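Long-range contacts in ABC-type phosphate transport system, periplasmic component (PDB 4ECF), which probably serves as the extracellular phosphate-binding receptor of a PstSACB-type ABC transporter, delivering phosphate for import across the cytoplasmic membrane: residues Gln72-Arg77 and Leu210-His215; Asn57-Ala62 and Ser131-Thr136; Arg203-Glu208 and Met248-Asp253. All coordinates share one frame; numbering follows the deposited sequence.

Contact 1: residues Gln72-Arg77 and Leu210-His215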
# COMPACT_ATOMS: atom_id res chain seq x y z
N GLN A 72 5.20 20.77 8.93
CA GLN A 72 3.90 21.35 9.17
C GLN A 72 2.79 20.27 9.28
O GLN A 72 1.63 20.57 9.59
CB GLN A 72 3.56 22.45 8.14
CG GLN A 72 3.30 21.99 6.71
CD GLN A 72 2.68 23.09 5.83
OE1 GLN A 72 1.61 22.89 5.22
NE2 GLN A 72 3.34 24.24 5.75
N LEU A 73 3.16 19.01 9.04
CA LEU A 73 2.23 17.91 9.14
C LEU A 73 2.48 17.17 10.42
O LEU A 73 3.58 17.21 10.98
CB LEU A 73 2.35 16.98 7.95
CG LEU A 73 2.19 17.62 6.57
CD1 LEU A 73 2.37 16.60 5.43
CD2 LEU A 73 0.84 18.31 6.49
N VAL A 74 1.43 16.49 10.90
CA VAL A 74 1.52 15.62 12.07
C VAL A 74 1.18 14.18 11.66
O VAL A 74 0.09 13.90 11.16
CB VAL A 74 0.60 16.06 13.21
CG1 VAL A 74 0.72 15.12 14.41
CG2 VAL A 74 0.96 17.49 13.64
N ASP A 75 2.13 13.29 11.88
CA ASP A 75 2.03 11.88 11.57
C ASP A 75 1.16 11.12 12.57
O ASP A 75 1.15 11.43 13.77
CB ASP A 75 3.46 11.28 11.52
CG ASP A 75 3.51 9.91 10.87
OD1 ASP A 75 2.52 9.55 10.20
OD2 ASP A 75 4.54 9.21 11.03
N HIS A 76 0.43 10.13 12.07
CA HIS A 76 -0.27 9.16 12.92
C HIS A 76 -0.21 7.85 12.23
O HIS A 76 -0.77 7.68 11.14
CB HIS A 76 -1.74 9.52 13.15
CG HIS A 76 -1.97 10.95 13.62
ND1 HIS A 76 -2.03 12.00 12.76
CD2 HIS A 76 -2.14 11.45 14.89
CE1 HIS A 76 -2.25 13.13 13.47
NE2 HIS A 76 -2.32 12.80 14.78
N ARG A 77 0.59 6.94 12.74
CA ARG A 77 0.68 5.60 12.13
C ARG A 77 -0.40 4.69 12.66
O ARG A 77 -0.68 4.72 13.88
CB ARG A 77 2.08 5.01 12.28
CG ARG A 77 3.07 5.55 11.27
CD ARG A 77 4.44 4.90 11.39
NE ARG A 77 5.23 5.46 12.49
CZ ARG A 77 6.44 5.02 12.80
NH1 ARG A 77 6.96 3.99 12.13
NH2 ARG A 77 7.12 5.59 13.77
N LEU A 210 -1.97 8.39 8.72
CA LEU A 210 -3.09 9.36 8.60
C LEU A 210 -2.51 10.71 8.98
O LEU A 210 -2.36 10.99 10.15
CB LEU A 210 -4.27 8.99 9.49
CG LEU A 210 -4.93 7.62 9.24
CD1 LEU A 210 -6.11 7.41 10.17
CD2 LEU A 210 -5.36 7.47 7.79
N TYR A 211 -2.01 11.47 8.03
CA TYR A 211 -1.46 12.78 8.29
C TYR A 211 -2.51 13.84 8.44
O TYR A 211 -3.50 13.87 7.67
CB TYR A 211 -0.53 13.17 7.11
CG TYR A 211 0.89 12.65 7.26
CD1 TYR A 211 1.80 13.27 8.14
CD2 TYR A 211 1.30 11.50 6.59
CE1 TYR A 211 3.10 12.79 8.26
CE2 TYR A 211 2.62 11.01 6.72
CZ TYR A 211 3.50 11.62 7.56
OH TYR A 211 4.80 11.14 7.69
N THR A 212 -2.23 14.76 9.37
CA THR A 212 -3.02 16.00 9.55
C THR A 212 -2.13 17.24 9.43
O THR A 212 -0.91 17.17 9.52
CB THR A 212 -3.77 15.99 10.89
OG1 THR A 212 -2.83 15.97 11.97
CG2 THR A 212 -4.77 14.75 10.96
N LYS A 213 -2.77 18.36 9.11
CA LYS A 213 -2.10 19.68 9.08
C LYS A 213 -2.29 20.31 10.43
O LYS A 213 -3.39 20.75 10.78
CB LYS A 213 -2.67 20.57 7.99
CG LYS A 213 -1.79 21.82 7.72
CD LYS A 213 -2.20 22.53 6.44
CE LYS A 213 -1.40 23.82 6.31
NZ LYS A 213 -1.28 24.28 4.91
N GLY A 214 -1.22 20.28 11.21
CA GLY A 214 -1.27 20.63 12.63
C GLY A 214 -1.85 19.52 13.43
O GLY A 214 -2.25 18.47 12.89
N HIS A 215 -1.90 19.71 14.76
CA HIS A 215 -2.53 18.73 15.60
C HIS A 215 -4.02 18.82 15.39
O HIS A 215 -4.61 19.91 15.36
CB HIS A 215 -2.12 18.92 17.08
CG HIS A 215 -0.61 18.92 17.30
ND1 HIS A 215 0.12 17.79 17.47
CD2 HIS A 215 0.32 19.96 17.24
CE1 HIS A 215 1.42 18.09 17.58
NE2 HIS A 215 1.56 19.41 17.43
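Val74 and Thr212 form the central antiparallel hydrogen-bonded pair, with Val74 N 2.8 Å from Thr212 O and Thr212 N 3.1 Å from Val74 O. Beyond it, Leu210 N still donates to His76 O, and the His76 ring adds a bond of its own. Its ND1 donates to Leu210 O across 2.8 Å, with Leu210 O close to the imidazole plane and the C=O...N angle opened to 172°. Thr212 OG1 meets that ring at its edge, 3.3 Å from His76 CE1. With chi1 at 64°, this hydroxyl sits between the backbone N and carbonyl carbon of Thr212 and donates to Gly214 O over 2.7 Å, tying strand to turn. There Val74 CG2 rests above the middle of the His215 imidazole, a CH-pi contact of 4.0 Å to the ring centroid. On the other side of the sheet, Leu73 CB packs against Tyr211 CD1. Asp75 lays its carboxylate nearly parallel to the phenol ring, the planes 12° apart and OD1 over one face toward the rim, 3.5 Å from Tyr211 CZ; that OD1 accepts from His209, and Tyr211 OH bonds Ala62 N. At the far end a weak bond joins Lys213 NZ to Gln72 OE1 (3.2 Å), while NZ also donates to Gln49 O. The register and alternating faces are those of an antiparallel ladder, here in the mixed sheet of a periplasmic-binding-protein fold.

Contact 2: residues Asn57-Ala62 and Ser131-Thr136. With PO4 (phosphate ion), chain B.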
# COMPACT_ATOMS: atom_id res chain seq x y z
N ASN A 57 -4.05 10.38 3.55
CA ASN A 57 -3.76 8.96 3.71
C ASN A 57 -2.51 8.63 2.92
O ASN A 57 -2.49 8.87 1.70
CB ASN A 57 -4.94 8.16 3.15
CG ASN A 57 -6.26 8.36 3.90
OD1 ASN A 57 -6.31 8.87 5.05
ND2 ASN A 57 -7.34 7.98 3.25
N SER A 58 -1.50 8.07 3.58
CA SER A 58 -0.20 7.88 2.95
C SER A 58 0.44 6.54 3.36
O SER A 58 0.42 6.17 4.55
CB SER A 58 0.72 9.00 3.35
OG SER A 58 2.05 8.87 2.83
N ASP A 59 1.07 5.88 2.40
CA ASP A 59 1.95 4.72 2.67
C ASP A 59 3.37 5.09 2.96
O ASP A 59 4.20 4.21 3.25
CB ASP A 59 1.98 3.74 1.46
CG ASP A 59 0.64 3.50 0.86
OD1 ASP A 59 -0.33 3.28 1.59
OD2 ASP A 59 0.57 3.45 -0.40
N LEU A 60 3.70 6.37 2.86
CA LEU A 60 5.06 6.86 3.01
C LEU A 60 5.16 7.91 4.13
O LEU A 60 4.18 8.63 4.45
CB LEU A 60 5.57 7.50 1.70
CG LEU A 60 5.49 6.62 0.46
CD1 LEU A 60 5.96 7.41 -0.78
CD2 LEU A 60 6.29 5.30 0.64
N PHE A 61 6.34 8.06 4.71
CA PHE A 61 6.61 9.25 5.53
C PHE A 61 6.55 10.50 4.65
O PHE A 61 6.98 10.45 3.47
CB PHE A 61 7.96 9.12 6.25
CG PHE A 61 7.93 8.12 7.38
CD1 PHE A 61 8.09 6.76 7.14
CD2 PHE A 61 7.76 8.54 8.68
CE1 PHE A 61 8.08 5.85 8.17
CE2 PHE A 61 7.74 7.62 9.72
CZ PHE A 61 7.92 6.27 9.46
N ALA A 62 6.05 11.61 5.21
CA ALA A 62 5.81 12.82 4.42
C ALA A 62 7.08 13.32 3.73
O ALA A 62 7.04 13.70 2.52
CB ALA A 62 5.19 13.91 5.26
N SER A 131 2.57 7.05 -6.37
CA SER A 131 1.99 5.88 -5.70
C SER A 131 2.94 5.40 -4.61
O SER A 131 4.14 5.21 -4.85
CB SER A 131 1.81 4.72 -6.68
OG SER A 131 1.59 3.50 -6.00
N GLY A 132 2.40 5.20 -3.40
CA GLY A 132 3.22 4.74 -2.32
C GLY A 132 3.53 3.26 -2.45
O GLY A 132 4.62 2.79 -2.04
N THR A 133 2.61 2.54 -3.09
CA THR A 133 2.84 1.11 -3.42
C THR A 133 4.05 1.00 -4.36
O THR A 133 4.96 0.16 -4.14
CB THR A 133 1.61 0.48 -4.06
OG1 THR A 133 0.46 0.66 -3.21
CG2 THR A 133 1.87 -1.04 -4.18
N ARG A 134 4.04 1.81 -5.40
CA ARG A 134 5.14 1.78 -6.33
C ARG A 134 6.49 2.14 -5.66
O ARG A 134 7.47 1.45 -5.86
CB ARG A 134 4.89 2.68 -7.53
CG ARG A 134 6.09 2.74 -8.48
CD ARG A 134 5.74 3.46 -9.76
NE ARG A 134 6.93 3.54 -10.61
CZ ARG A 134 6.88 3.92 -11.88
NH1 ARG A 134 5.74 4.22 -12.43
NH2 ARG A 134 8.00 3.95 -12.60
N ALA A 135 6.53 3.20 -4.83
CA ALA A 135 7.76 3.57 -4.15
C ALA A 135 8.29 2.45 -3.28
O ALA A 135 9.48 2.16 -3.25
CB ALA A 135 7.56 4.86 -3.35
N THR A 136 7.38 1.81 -2.55
CA THR A 136 7.76 0.74 -1.61
C THR A 136 8.26 -0.47 -2.37
O THR A 136 9.27 -1.09 -2.01
CB THR A 136 6.56 0.39 -0.68
OG1 THR A 136 6.20 1.57 0.05
CG2 THR A 136 7.00 -0.67 0.31
P PO4 B . -1.02 4.07 -3.24
O1 PO4 B . -0.16 3.12 -4.07
O2 PO4 B . -0.30 5.30 -2.83
O3 PO4 B . -2.33 4.37 -3.90
O4 PO4 B . -1.45 3.31 -1.89
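The N-terminus of helix 132-140 and the loop of Asp59 and Leu60 meet beside the phosphate site, where Asp59 OD2 comes within 3.5 Å of Gly132 CA. No hydrogen bond joins them directly; they touch by packing and share the phosphate. Gly132 N gives phosphate O2 a bond of 2.8 Å at an N-H...O angle of 167°, and phosphate O1 is gripped three times, by Thr133 N, by Thr133 OG1 at 2.7 Å and by Ser131 OG at 2.6 Å. Ser131 is the N-cap: with OG anti to its backbone N (chi1 165°), the same oxygen accepts from Arg134 N at 3.0 Å. Amides at a helix start meeting an oxyanion are as expected for a phosphate receptor, and the helix dipole would probably add to the attraction. From the opposing segment Asp59 OD2 approaches phosphate O4 to 2.5 Å, so a proton probably lies between them; Asp59 OD1 is bonded to Ser11 OG. Ser11, Thr12, Ala13, Thr41 and Arg127 are also hydrogen-bonded to the ion. Beside this pocket Leu60 packs on the helix flank, CD1 4.0 Å from Ala135 CB and CD2 3.8 Å from Thr136 OG1.

Contact 3: residues Arg203-Glu208 and Met248-Asp253. With EDO (1,2-ethanediol), chain F; EDO (1,2-ethanediol), chain L.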
# COMPACT_ATOMS: atom_id res chain seq x y z
N ARG A 203 10.07 -8.52 2.81
CA ARG A 203 10.60 -7.17 3.01
C ARG A 203 9.73 -6.07 2.44
O ARG A 203 9.96 -4.87 2.72
CB ARG A 203 11.99 -7.06 2.37
CG ARG A 203 13.05 -7.90 3.08
CD ARG A 203 14.43 -7.76 2.43
NE ARG A 203 14.97 -6.38 2.52
CZ ARG A 203 15.11 -5.52 1.51
NH1 ARG A 203 14.75 -5.83 0.27
NH2 ARG A 203 15.64 -4.32 1.75
N ILE A 204 8.79 -6.42 1.58
CA ILE A 204 8.00 -5.39 0.86
C ILE A 204 6.73 -5.05 1.66
O ILE A 204 5.71 -5.73 1.56
CB ILE A 204 7.64 -5.80 -0.60
CG1 ILE A 204 8.74 -6.63 -1.27
CG2 ILE A 204 7.30 -4.53 -1.37
CD1 ILE A 204 8.34 -7.05 -2.68
N TRP A 205 6.81 -3.95 2.44
CA TRP A 205 5.75 -3.54 3.34
C TRP A 205 6.05 -2.11 3.70
O TRP A 205 7.21 -1.63 3.56
CB TRP A 205 5.63 -4.41 4.59
CG TRP A 205 6.88 -4.51 5.43
CD1 TRP A 205 7.81 -5.53 5.44
CD2 TRP A 205 7.26 -3.61 6.49
NE1 TRP A 205 8.77 -5.30 6.39
CE2 TRP A 205 8.50 -4.14 7.06
CE3 TRP A 205 6.75 -2.40 6.98
CZ2 TRP A 205 9.16 -3.51 8.10
CZ3 TRP A 205 7.43 -1.79 8.05
CH2 TRP A 205 8.61 -2.34 8.58
N SER A 206 5.04 -1.39 4.15
CA SER A 206 5.27 -0.05 4.69
C SER A 206 4.33 0.25 5.84
O SER A 206 3.34 -0.44 6.03
CB SER A 206 5.13 1.04 3.62
OG SER A 206 3.77 1.25 3.27
N TYR A 207 4.61 1.34 6.55
CA TYR A 207 3.71 1.86 7.56
C TYR A 207 2.62 2.65 6.84
O TYR A 207 2.86 3.25 5.79
CB TYR A 207 4.43 2.76 8.58
CG TYR A 207 5.51 2.03 9.37
CD1 TYR A 207 5.18 1.17 10.43
CD2 TYR A 207 6.85 2.21 9.06
CE1 TYR A 207 6.19 0.50 11.14
CE2 TYR A 207 7.85 1.53 9.76
CZ TYR A 207 7.49 0.70 10.83
OH TYR A 207 8.49 0.02 11.55
N GLU A 208 1.42 2.58 7.39
CA GLU A 208 0.25 3.35 6.94
C GLU A 208 0.05 4.54 7.84
O GLU A 208 0.02 4.41 9.09
CB GLU A 208 -1.01 2.49 6.96
CG GLU A 208 -0.97 1.31 6.00
CD GLU A 208 -1.09 1.69 4.55
OE1 GLU A 208 -0.29 2.54 4.07
OE2 GLU A 208 -1.99 1.11 3.91
N MSE A 248 4.36 -6.23 14.83
CA MSE A 248 5.69 -6.20 14.22
C MSE A 248 6.77 -6.65 15.18
O MSE A 248 6.76 -6.27 16.36
CB MSE A 248 6.01 -4.78 13.67
CG MSE A 248 5.13 -4.31 12.47
SE MSE A 248 4.96 -5.52 11.00
CE MSE A 248 6.55 -5.15 10.27
N LEU A 249 7.67 -7.48 14.68
CA LEU A 249 8.81 -7.99 15.43
C LEU A 249 10.08 -7.30 14.98
O LEU A 249 11.19 -7.68 15.40
CB LEU A 249 8.90 -9.51 15.28
CG LEU A 249 7.73 -10.28 15.90
CD1 LEU A 249 7.88 -11.76 15.57
CD2 LEU A 249 7.62 -10.16 17.41
N VAL A 250 9.93 -6.34 14.07
CA VAL A 250 11.00 -5.47 13.64
C VAL A 250 10.48 -4.03 13.57
O VAL A 250 9.27 -3.81 13.54
CB VAL A 250 11.57 -5.86 12.25
CG1 VAL A 250 12.08 -7.29 12.26
CG2 VAL A 250 10.52 -5.69 11.18
N GLU A 251 11.41 -3.08 13.55
CA GLU A 251 11.11 -1.68 13.24
C GLU A 251 12.04 -1.24 12.11
O GLU A 251 13.19 -1.71 12.01
CB GLU A 251 11.33 -0.78 14.47
CG GLU A 251 10.30 -0.99 15.55
CD GLU A 251 10.63 -0.31 16.88
OE1 GLU A 251 11.61 0.47 16.97
OE2 GLU A 251 9.88 -0.59 17.85
N ARG A 252 11.53 -0.34 11.27
CA ARG A 252 12.32 0.16 10.15
C ARG A 252 12.41 1.70 10.14
O ARG A 252 11.39 2.37 10.17
CB ARG A 252 11.76 -0.38 8.80
CG ARG A 252 12.74 -0.24 7.67
CD ARG A 252 12.16 -0.78 6.35
NE ARG A 252 11.04 0.03 5.85
CZ ARG A 252 10.01 -0.42 5.13
NH1 ARG A 252 9.89 -1.71 4.86
NH2 ARG A 252 9.06 0.41 4.74
N ASP A 253 13.64 2.21 10.06
CA ASP A 253 13.97 3.64 10.11
C ASP A 253 14.22 4.20 8.72
O ASP A 253 14.17 3.48 7.73
CB ASP A 253 15.21 3.90 11.01
CG ASP A 253 16.57 3.68 10.28
OD1 ASP A 253 16.62 3.17 9.14
OD2 ASP A 253 17.63 4.00 10.88
C1 EDO F . 11.16 -12.08 -0.05
O1 EDO F . 12.59 -12.12 -0.25
C2 EDO F . 10.54 -10.72 -0.38
O2 EDO F . 11.08 -9.66 0.39
C1 EDO L . 15.30 -6.26 -2.92
O1 EDO L . 15.06 -4.84 -2.72
C2 EDO L . 16.46 -6.76 -2.06
O2 EDO L . 17.65 -7.05 -2.83
O HOH W 1 11.69 -4.03 4.72
O HOH W 2 7.65 -1.64 13.17
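Trp205 O is held by both terminal nitrogens of Arg252, NH1 and NH2, each 3.0 Å away. The oxygen lies close to the guanidinium plane, a forked end-on grip. NH2 approaches only slightly tilted from the carbonyl plane, whereas NH1 stands well above it. The contact joins strand 205-213 of the large mixed sheet of the periplasmic-binding-protein fold to the hairpin strand 250-252 near the C-terminus; the strand axes make an angle of 78° and come no closer than 9.3 Å, so side chains rather than a backbone ladder carry the join.

The indole of Trp205 is sandwiched. On one face the Arg252 guanidinium stacks as a cation-pi partner, its CZ 4.1 Å from the six-membered ring centroid and the two planes 24° apart. The arginine chain is straight up to CD and then bends at chi3 (68°), which turns NE aside; Arg252 CB also reaches Trp205 CH2 at 3.7 Å. Against the opposite face comes the methyl of Met248, deposited as selenomethionine: CE lies 3.8 Å from the six-membered ring centroid, a CH-pi contact, with SE behind it making a Met-aromatic contact. Val250 CG2 touches Trp205 CZ2 obliquely. Asn200 takes up the indole NE1, and Phe140 adds a second cation-pi partner for Arg252, so this guanidinium is fixed by both aromatic and carbonyl groups. A water extends the network, accepting from Arg252 NH1 and donating to Arg203 O.

A second tether lies at Tyr207, whose hydroxyl reaches the backbone of the hairpin strand and accepts from Arg252 N at 3.1 Å. Another water lies 2.5 Å from Tyr207 OH and donates to Val250 O at 2.7 Å.

In the fold
Contact 2 is the buried one, about 7 Å from the chain centre, while contacts 1 and 3 are partly buried, their centres about 18 and 12 Å from it. Strand 205-213 serves both of these: its end pairs with strand 73-87 through backbone bonds in contact 1, and its start meets the C-terminal hairpin in contact 3 through an indole held between a guanidinium and a selenomethionine methyl. Contact 2 differs again, sharing a bound phosphate between its segments, with apolar packing beside it. Its strand 55-58 neighbours strand 205-213 in the sheet, and Ser206 OG bonds Asp59 O. Asp59 OD1 also lies 2.6 Å from Glu208 OE1, so one of the two probably carries a proton.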